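Local coordinates for protein glycosyl transferase (Staphylococcus aureus, PDB 5U02) that is a TarS-type glycosyl transferase, represented here by a largely helical linker region and two beta-rich C-terminal domains of the E-set kind, at residues Asn95-Thr98 / Val99-Tyr103; Val188-Asn191 / Lys192-Arg195; Lys345-Ala349 / His350-Ser354. All coordinates share one frame; numbering follows the deposited sequence.

Overall arrangement
The three contacts follow one another along an elongated chain, and all are local. Interaction 1 is a run of turns on helix 93-105, in the helical N-terminal part. Interaction 2 is a tight beta hairpin in the first C-terminal domain, next to a second subunit. Interaction 3 is a hairpin with a longer connection, near the C terminus, in the second C-terminal domain. The centres of interactions 1 and 2 are about 24 Å apart, with nearest atoms about 8 Å apart. Interactions 2 and 3 lie about 32 Å apart between centres. Interactions 1 and 3 are on opposite sides of the chain's centre, about 55 Å apart between centres. None touches another.

Interaction 1 (Asn95-Thr98 / Val99-Tyr103); sequences NYRT and VEESY
Helix 93-105 holds two side-chain pairs spaced one turn apart, Y96 with E100 and R97 with E101, and a serine that bonds back to T98. Along the helix, V99 N donates to N95 O at 2.9 Å and E100 N to Y96 O at 3.1 Å.

R97 and E101 run side by side in the same direction. E101 OE1 lies 3.3 Å from R97 CD, so it meets the aliphatic part of the arginine first. The R97 chain is extended as far as CD and then bends (chi3 38°). This leaves NE 3.9 Å from E101 OE1, a long salt bridge. The oxygen sits at the edge of the guanidinium, near its plane, but the two flat groups are turned 54° apart. R97 NH1 also has a weak hydrogen bond to Q55 OE1.

Y96 and E100 lean across each other. Y96 CE1 is 3.5 Å from E100 OE2, with the ring and carboxylate planes 58° apart. The carboxylate has its stronger partner outside the helix: OE1 accepts from S47 N, and OE2 accepts weakly from G45 N. S102 OG is turned back beside its own backbone N, and it donates to T98 O at 2.6 Å from above the carbonyl plane. T98 OG1 bonds to D94 O, one turn earlier.

Y96 packs against F46, helix 56-68 and L84 of helix 82-89. V99 lies on Y87 of helix 82-89 and on F122, while R97 and E100 face helix 46-49.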
loop_
_atom_site.group_PDB
_atom_site.type_symbol
_atom_site.label_atom_id
_atom_site.label_comp_id
_atom_site.label_asym_id
_atom_site.label_seq_id
_atom_site.Cartn_x
_atom_site.Cartn_y
_atom_site.Cartn_z
ATOM N N ASN A 95 1.044 -4.966 -38.508
ATOM C CA ASN A 95 1.824 -5.372 -37.348
ATOM C C ASN A 95 2.855 -4.324 -36.954
ATOM O O ASN A 95 3.158 -4.184 -35.766
ATOM C CB ASN A 95 2.521 -6.706 -37.621
ATOM C CG ASN A 95 1.557 -7.876 -37.643
ATOM O OD1 ASN A 95 1.425 -8.575 -38.648
ATOM N ND2 ASN A 95 0.894 -8.109 -36.520
ATOM N N TYR A 96 3.416 -3.596 -37.924
ATOM C CA TYR A 96 4.368 -2.539 -37.591
ATOM C C TYR A 96 3.721 -1.486 -36.703
ATOM O O TYR A 96 4.290 -1.083 -35.682
ATOM C CB TYR A 96 4.923 -1.894 -38.862
ATOM C CG TYR A 96 6.118 -0.989 -38.625
ATOM C CD1 TYR A 96 5.957 0.305 -38.141
ATOM C CD2 TYR A 96 7.407 -1.429 -38.892
ATOM C CE1 TYR A 96 7.043 1.125 -37.921
ATOM C CE2 TYR A 96 8.500 -0.613 -38.683
ATOM C CZ TYR A 96 8.314 0.665 -38.202
ATOM O OH TYR A 96 9.406 1.479 -37.992
ATOM N N ARG A 97 2.534 -1.011 -37.086
ATOM C CA ARG A 97 1.847 -0.049 -36.237
ATOM C C ARG A 97 1.466 -0.686 -34.909
ATOM O O ARG A 97 1.703 -0.096 -33.849
ATOM C CB ARG A 97 0.620 0.519 -36.947
ATOM C CG ARG A 97 -0.048 1.638 -36.166
ATOM C CD ARG A 97 -1.214 2.262 -36.922
ATOM N NE ARG A 97 -1.989 1.277 -37.659
ATOM C CZ ARG A 97 -2.081 1.228 -38.986
ATOM N NH1 ARG A 97 -1.454 2.124 -39.740
ATOM N NH2 ARG A 97 -2.815 0.284 -39.566
ATOM N N THR A 98 0.926 -1.909 -34.952
ATOM C CA THR A 98 0.586 -2.629 -33.728
ATOM C C THR A 98 1.739 -2.608 -32.732
ATOM O O THR A 98 1.530 -2.363 -31.540
ATOM C CB THR A 98 0.186 -4.073 -34.051
ATOM O OG1 THR A 98 -0.987 -4.082 -34.874
ATOM C CG2 THR A 98 -0.096 -4.848 -32.774
ATOM N N VAL A 99 2.971 -2.819 -33.210
ATOM C CA VAL A 99 4.132 -2.792 -32.320
ATOM C C VAL A 99 4.336 -1.396 -31.744
ATOM O O VAL A 99 4.389 -1.211 -30.521
ATOM C CB VAL A 99 5.391 -3.281 -33.056
ATOM C CG1 VAL A 99 6.627 -3.034 -32.199
ATOM C CG2 VAL A 99 5.269 -4.759 -33.394
ATOM N N GLU A 100 4.484 -0.397 -32.618
ATOM C CA GLU A 100 4.604 0.983 -32.161
ATOM C C GLU A 100 3.414 1.382 -31.303
ATOM O O GLU A 100 3.581 2.020 -30.254
ATOM C CB GLU A 100 4.729 1.926 -33.351
ATOM C CG GLU A 100 6.062 1.876 -34.034
ATOM C CD GLU A 100 6.238 3.047 -34.964
ATOM O OE1 GLU A 100 5.210 3.647 -35.339
ATOM O OE2 GLU A 100 7.390 3.377 -35.307
ATOM N N GLU A 101 2.200 1.015 -31.731
ATOM C CA GLU A 101 1.058 1.128 -30.834
ATOM C C GLU A 101 1.283 0.338 -29.554
ATOM O O GLU A 101 1.062 0.861 -28.462
ATOM C CB GLU A 101 -0.237 0.687 -31.514
ATOM C CG GLU A 101 -0.604 1.480 -32.751
ATOM C CD GLU A 101 -2.038 1.258 -33.203
ATOM O OE1 GLU A 101 -2.559 2.126 -33.930
ATOM O OE2 GLU A 101 -2.628 0.227 -32.830
ATOM N N SER A 102 1.747 -0.908 -29.650
ATOM C CA SER A 102 1.864 -1.702 -28.425
ATOM C C SER A 102 2.830 -1.085 -27.412
ATOM O O SER A 102 2.634 -1.241 -26.201
ATOM C CB SER A 102 2.264 -3.150 -28.740
ATOM O OG SER A 102 1.247 -3.847 -29.439
ATOM N N TYR A 103 3.855 -0.360 -27.866
ATOM C CA TYR A 103 4.818 0.186 -26.909
ATOM C C TYR A 103 4.240 1.352 -26.112
ATOM O O TYR A 103 4.616 1.535 -24.949
ATOM C CB TYR A 103 6.116 0.634 -27.603
ATOM C CG TYR A 103 6.979 -0.500 -28.094
ATOM C CD1 TYR A 103 6.956 -1.734 -27.465
ATOM C CD2 TYR A 103 7.783 -0.348 -29.215
ATOM C CE1 TYR A 103 7.728 -2.779 -27.923
ATOM C CE2 TYR A 103 8.559 -1.387 -29.686
ATOM C CZ TYR A 103 8.526 -2.605 -29.035
ATOM O OH TYR A 103 9.296 -3.647 -29.498
#

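Interaction 2 (Val188-Asn191 / Lys192-Arg195); sequences VNAN and KQYR
K192 follows N191 as the second residue of the turn. Its side chain runs extended and bends only at the last torsion (chi4 -68°). NZ is hydrogen-bonded to Y167 OH and I162 O, outside the turn.

Q193 closes the connection. Its N donates to A190 O at 2.9 Å. Its side-chain NE2 reaches the same oxygen in a weak bond of 3.4 Å, so A190 O receives both the backbone and the amide of one residue. In return, A190 N donates to Q193 O at 2.9 Å. This is a type II' turn from A190 to Q193, the classic two-residue connection of a beta hairpin, here joining strands 181-190 and 193-199.

Y194 forms a non-hydrogen-bonded pair with N189. The two side chains lie alongside each other, with ring and amide planes only 12° apart and N189 CB 3.4 Å from Y194 CD2. The N189 amide is fixed by the bond from ND2 to N191 O, 3.0 Å long, with a weak second bond to E164 OE1. N191 O lies in the amide plane, and ND2 in the plane of the N191 carbonyl. Y194 OH bonds to Y167 OH.

R195 and V188 form a hydrogen-bonded pair. R195 N donates to V188 O at 3.0 Å, with a weak return bond from V188 N to R195 O. V188 CG1 rests on R195 CD at 3.8 Å, and R195 NE has a weak hydrogen bond to Y206 OH of the second subunit.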
loop_
_atom_site.group_PDB
_atom_site.type_symbol
_atom_site.label_atom_id
_atom_site.label_comp_id
_atom_site.label_asym_id
_atom_site.label_seq_id
_atom_site.Cartn_x
_atom_site.Cartn_y
_atom_site.Cartn_z
ATOM N N VAL A 188 -4.740 6.309 -4.720
ATOM C CA VAL A 188 -5.711 5.755 -5.656
ATOM C C VAL A 188 -5.139 5.948 -7.053
ATOM O O VAL A 188 -4.360 6.878 -7.289
ATOM C CB VAL A 188 -7.088 6.439 -5.514
ATOM C CG1 VAL A 188 -7.016 7.900 -5.963
ATOM C CG2 VAL A 188 -8.155 5.694 -6.300
ATOM N N ASN A 189 -5.504 5.081 -7.993
ATOM C CA ASN A 189 -5.137 5.338 -9.376
ATOM C C ASN A 189 -6.305 5.008 -10.291
ATOM O O ASN A 189 -7.040 4.045 -10.062
ATOM C CB ASN A 189 -3.865 4.575 -9.794
ATOM C CG ASN A 189 -4.067 3.085 -9.899
ATOM O OD1 ASN A 189 -4.055 2.373 -8.893
ATOM N ND2 ASN A 189 -4.207 2.593 -11.127
ATOM N N ALA A 190 -6.490 5.860 -11.296
ATOM C CA ALA A 190 -7.494 5.685 -12.335
ATOM C C ALA A 190 -6.747 5.498 -13.648
ATOM O O ALA A 190 -6.176 6.458 -14.183
ATOM C CB ALA A 190 -8.441 6.880 -12.393
ATOM N N ASN A 191 -6.746 4.268 -14.154
ATOM C CA ASN A 191 -5.910 3.867 -15.290
ATOM C C ASN A 191 -4.472 4.263 -14.934
ATOM O O ASN A 191 -3.991 3.888 -13.856
ATOM C CB ASN A 191 -6.472 4.463 -16.573
ATOM C CG ASN A 191 -7.818 3.855 -16.954
ATOM O OD1 ASN A 191 -7.877 2.840 -17.645
ATOM N ND2 ASN A 191 -8.903 4.480 -16.504
ATOM N N LYS A 192 -3.769 5.022 -15.774
ATOM C CA LYS A 192 -2.393 5.413 -15.488
ATOM C C LYS A 192 -2.301 6.815 -14.889
ATOM O O LYS A 192 -1.280 7.493 -15.043
ATOM C CB LYS A 192 -1.538 5.308 -16.748
ATOM C CG LYS A 192 -1.208 3.879 -17.171
ATOM C CD LYS A 192 -0.455 3.890 -18.493
ATOM C CE LYS A 192 -0.036 2.499 -18.934
ATOM N NZ LYS A 192 1.012 1.936 -18.043
ATOM N N GLN A 193 -3.352 7.261 -14.207
ATOM C CA GLN A 193 -3.317 8.480 -13.410
ATOM C C GLN A 193 -3.157 8.088 -11.949
ATOM O O GLN A 193 -4.047 7.456 -11.378
ATOM C CB GLN A 193 -4.592 9.297 -13.603
ATOM C CG GLN A 193 -4.849 9.735 -15.027
ATOM C CD GLN A 193 -6.213 10.360 -15.179
ATOM O OE1 GLN A 193 -6.338 11.574 -15.305
ATOM N NE2 GLN A 193 -7.246 9.529 -15.172
ATOM N N TYR A 194 -2.036 8.471 -11.344
ATOM C CA TYR A 194 -1.683 8.040 -9.997
ATOM C C TYR A 194 -1.738 9.230 -9.042
ATOM O O TYR A 194 -1.000 10.206 -9.217
ATOM C CB TYR A 194 -0.299 7.387 -9.999
ATOM C CG TYR A 194 -0.278 6.075 -10.763
ATOM C CD1 TYR A 194 -0.119 6.051 -12.146
ATOM C CD2 TYR A 194 -0.465 4.867 -10.104
ATOM C CE1 TYR A 194 -0.119 4.856 -12.844
ATOM C CE2 TYR A 194 -0.467 3.670 -10.787
ATOM C CZ TYR A 194 -0.293 3.671 -12.158
ATOM O OH TYR A 194 -0.294 2.490 -12.860
ATOM N N ARG A 195 -2.601 9.136 -8.027
ATOM C CA ARG A 195 -2.880 10.229 -7.104
ATOM C C ARG A 195 -2.269 9.943 -5.739
ATOM O O ARG A 195 -2.476 8.864 -5.176
ATOM C CB ARG A 195 -4.387 10.446 -6.963
ATOM C CG ARG A 195 -4.784 11.380 -5.829
ATOM C CD ARG A 195 -6.283 11.582 -5.826
ATOM N NE ARG A 195 -6.717 12.246 -7.047
ATOM C CZ ARG A 195 -7.311 13.432 -7.078
ATOM N NH1 ARG A 195 -7.570 14.073 -5.945
ATOM N NH2 ARG A 195 -7.663 13.963 -8.241
#

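Interaction 3 (Lys345-Ala349 / His350-Ser354); sequences KLNTA and HMTYS
Y353 pairs with L346 across the hairpin of strands 345-347 and 352-354, and its ring runs back along its own strand towards the turn, with one edge towards L346 and T348. CB lies 3.6 Å from L346 O. The first torsion (chi1 -56°) sets CG beside the backbone N, and CD2 is then 3.6 Å from the same L346 O, which sits at the ring edge near its plane. CD2 is also 4.4 Å from L346 CD2, an apolar contact. Next along the ring, CE2 is 4.3 Å from T348 CG2, again at the edge. The tip, OH, bonds to N148 ND2.

The backbone secures the pair from both directions: L346 N donates to Y353 O and Y353 N to L346 O, at 2.9 and 2.8 Å. Beyond them, T348 N donates to M351 O at 2.9 Å and closes the connecting turn. T348 OG1 takes a weak bond from M351 N at 3.4 Å, while its stronger partner is E302 OE1, which also accepts from H350 N. The H350 ring stacks on H149.

Within the chain, strand 352-354 is an outermost strand of its antiparallel sheet, and strand 345-347 lies between it and strand 304-310. Y353 also packs on L246 and H248 of strand 245-249, which belongs to another sheet. On the other face of the hairpin, N347 touches S307 of strand 304-310 and M318 of the third subunit.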
loop_
_atom_site.group_PDB
_atom_site.type_symbol
_atom_site.label_atom_id
_atom_site.label_comp_id
_atom_site.label_asym_id
_atom_site.label_seq_id
_atom_site.Cartn_x
_atom_site.Cartn_y
_atom_site.Cartn_z
ATOM N N LYS A 345 -4.672 30.912 20.179
ATOM C CA LYS A 345 -4.589 29.727 19.342
ATOM C C LYS A 345 -5.522 29.877 18.149
ATOM O O LYS A 345 -6.639 30.385 18.284
ATOM C CB LYS A 345 -4.955 28.476 20.148
ATOM C CG LYS A 345 -4.444 27.173 19.573
ATOM C CD LYS A 345 -4.629 26.042 20.581
ATOM C CE LYS A 345 -3.952 26.371 21.907
ATOM N NZ LYS A 345 -4.145 25.297 22.926
ATOM N N LEU A 346 -5.057 29.423 16.985
ATOM C CA LEU A 346 -5.850 29.428 15.763
ATOM C C LEU A 346 -5.863 28.020 15.192
ATOM O O LEU A 346 -4.805 27.406 15.032
ATOM C CB LEU A 346 -5.289 30.416 14.734
ATOM C CG LEU A 346 -6.153 30.649 13.493
ATOM C CD1 LEU A 346 -6.190 32.130 13.134
ATOM C CD2 LEU A 346 -5.654 29.826 12.313
ATOM N N ASN A 347 -7.053 27.513 14.888
ATOM C CA ASN A 347 -7.217 26.151 14.399
ATOM C C ASN A 347 -7.921 26.147 13.052
ATOM O O ASN A 347 -8.901 26.868 12.853
ATOM C CB ASN A 347 -8.013 25.291 15.389
ATOM C CG ASN A 347 -7.180 24.844 16.576
ATOM O OD1 ASN A 347 -6.492 25.646 17.204
ATOM N ND2 ASN A 347 -7.238 23.553 16.886
ATOM N N THR A 348 -7.410 25.336 12.129
ATOM C CA THR A 348 -8.138 24.960 10.930
ATOM C C THR A 348 -8.802 23.607 11.180
ATOM O O THR A 348 -8.823 23.104 12.307
ATOM C CB THR A 348 -7.211 24.931 9.715
ATOM O OG1 THR A 348 -6.209 23.923 9.897
ATOM C CG2 THR A 348 -6.542 26.282 9.528
ATOM N N ALA A 349 -9.329 22.993 10.117
ATOM C CA ALA A 349 -10.103 21.765 10.285
ATOM C C ALA A 349 -9.264 20.621 10.849
ATOM O O ALA A 349 -9.783 19.787 11.601
ATOM C CB ALA A 349 -10.733 21.354 8.954
ATOM N N HIS A 350 -7.976 20.560 10.515
ATOM C CA HIS A 350 -7.132 19.462 10.971
ATOM C C HIS A 350 -5.856 19.892 11.684
ATOM O O HIS A 350 -5.128 19.019 12.169
ATOM C CB HIS A 350 -6.731 18.561 9.793
ATOM C CG HIS A 350 -7.887 17.920 9.089
ATOM N ND1 HIS A 350 -8.528 18.512 8.022
ATOM C CD2 HIS A 350 -8.500 16.728 9.282
ATOM C CE1 HIS A 350 -9.496 17.719 7.598
ATOM N NE2 HIS A 350 -9.501 16.630 8.346
ATOM N N MET A 351 -5.547 21.185 11.750
ATOM C CA MET A 351 -4.284 21.644 12.307
ATOM C C MET A 351 -4.529 22.726 13.352
ATOM O O MET A 351 -5.552 23.416 13.341
ATOM C CB MET A 351 -3.350 22.172 11.208
ATOM C CG MET A 351 -3.354 21.340 9.926
ATOM S SD MET A 351 -2.722 19.658 10.131
ATOM C CE MET A 351 -0.990 19.971 10.465
ATOM N N THR A 352 -3.573 22.864 14.265
ATOM C CA THR A 352 -3.624 23.887 15.297
ATOM C C THR A 352 -2.336 24.695 15.265
ATOM O O THR A 352 -1.253 24.158 15.008
ATOM C CB THR A 352 -3.840 23.277 16.692
ATOM O OG1 THR A 352 -3.868 24.319 17.677
ATOM C CG2 THR A 352 -2.729 22.288 17.029
ATOM N N TYR A 353 -2.459 25.995 15.504
ATOM C CA TYR A 353 -1.321 26.905 15.479
ATOM C C TYR A 353 -1.376 27.736 16.750
ATOM O O TYR A 353 -2.259 28.586 16.906
ATOM C CB TYR A 353 -1.342 27.784 14.225
ATOM C CG TYR A 353 -1.393 26.952 12.967
ATOM C CD1 TYR A 353 -0.234 26.404 12.428
ATOM C CD2 TYR A 353 -2.600 26.675 12.345
ATOM C CE1 TYR A 353 -0.276 25.618 11.291
ATOM C CE2 TYR A 353 -2.654 25.894 11.206
ATOM C CZ TYR A 353 -1.489 25.367 10.683
ATOM O OH TYR A 353 -1.539 24.588 9.551
ATOM N N SER A 354 -0.455 27.466 17.667
ATOM C CA SER A 354 -0.350 28.257 18.879
ATOM C C SER A 354 0.310 29.589 18.553
ATOM O O SER A 354 1.410 29.625 17.997
ATOM C CB SER A 354 0.458 27.510 19.938
ATOM O OG SER A 354 0.619 28.304 21.100
#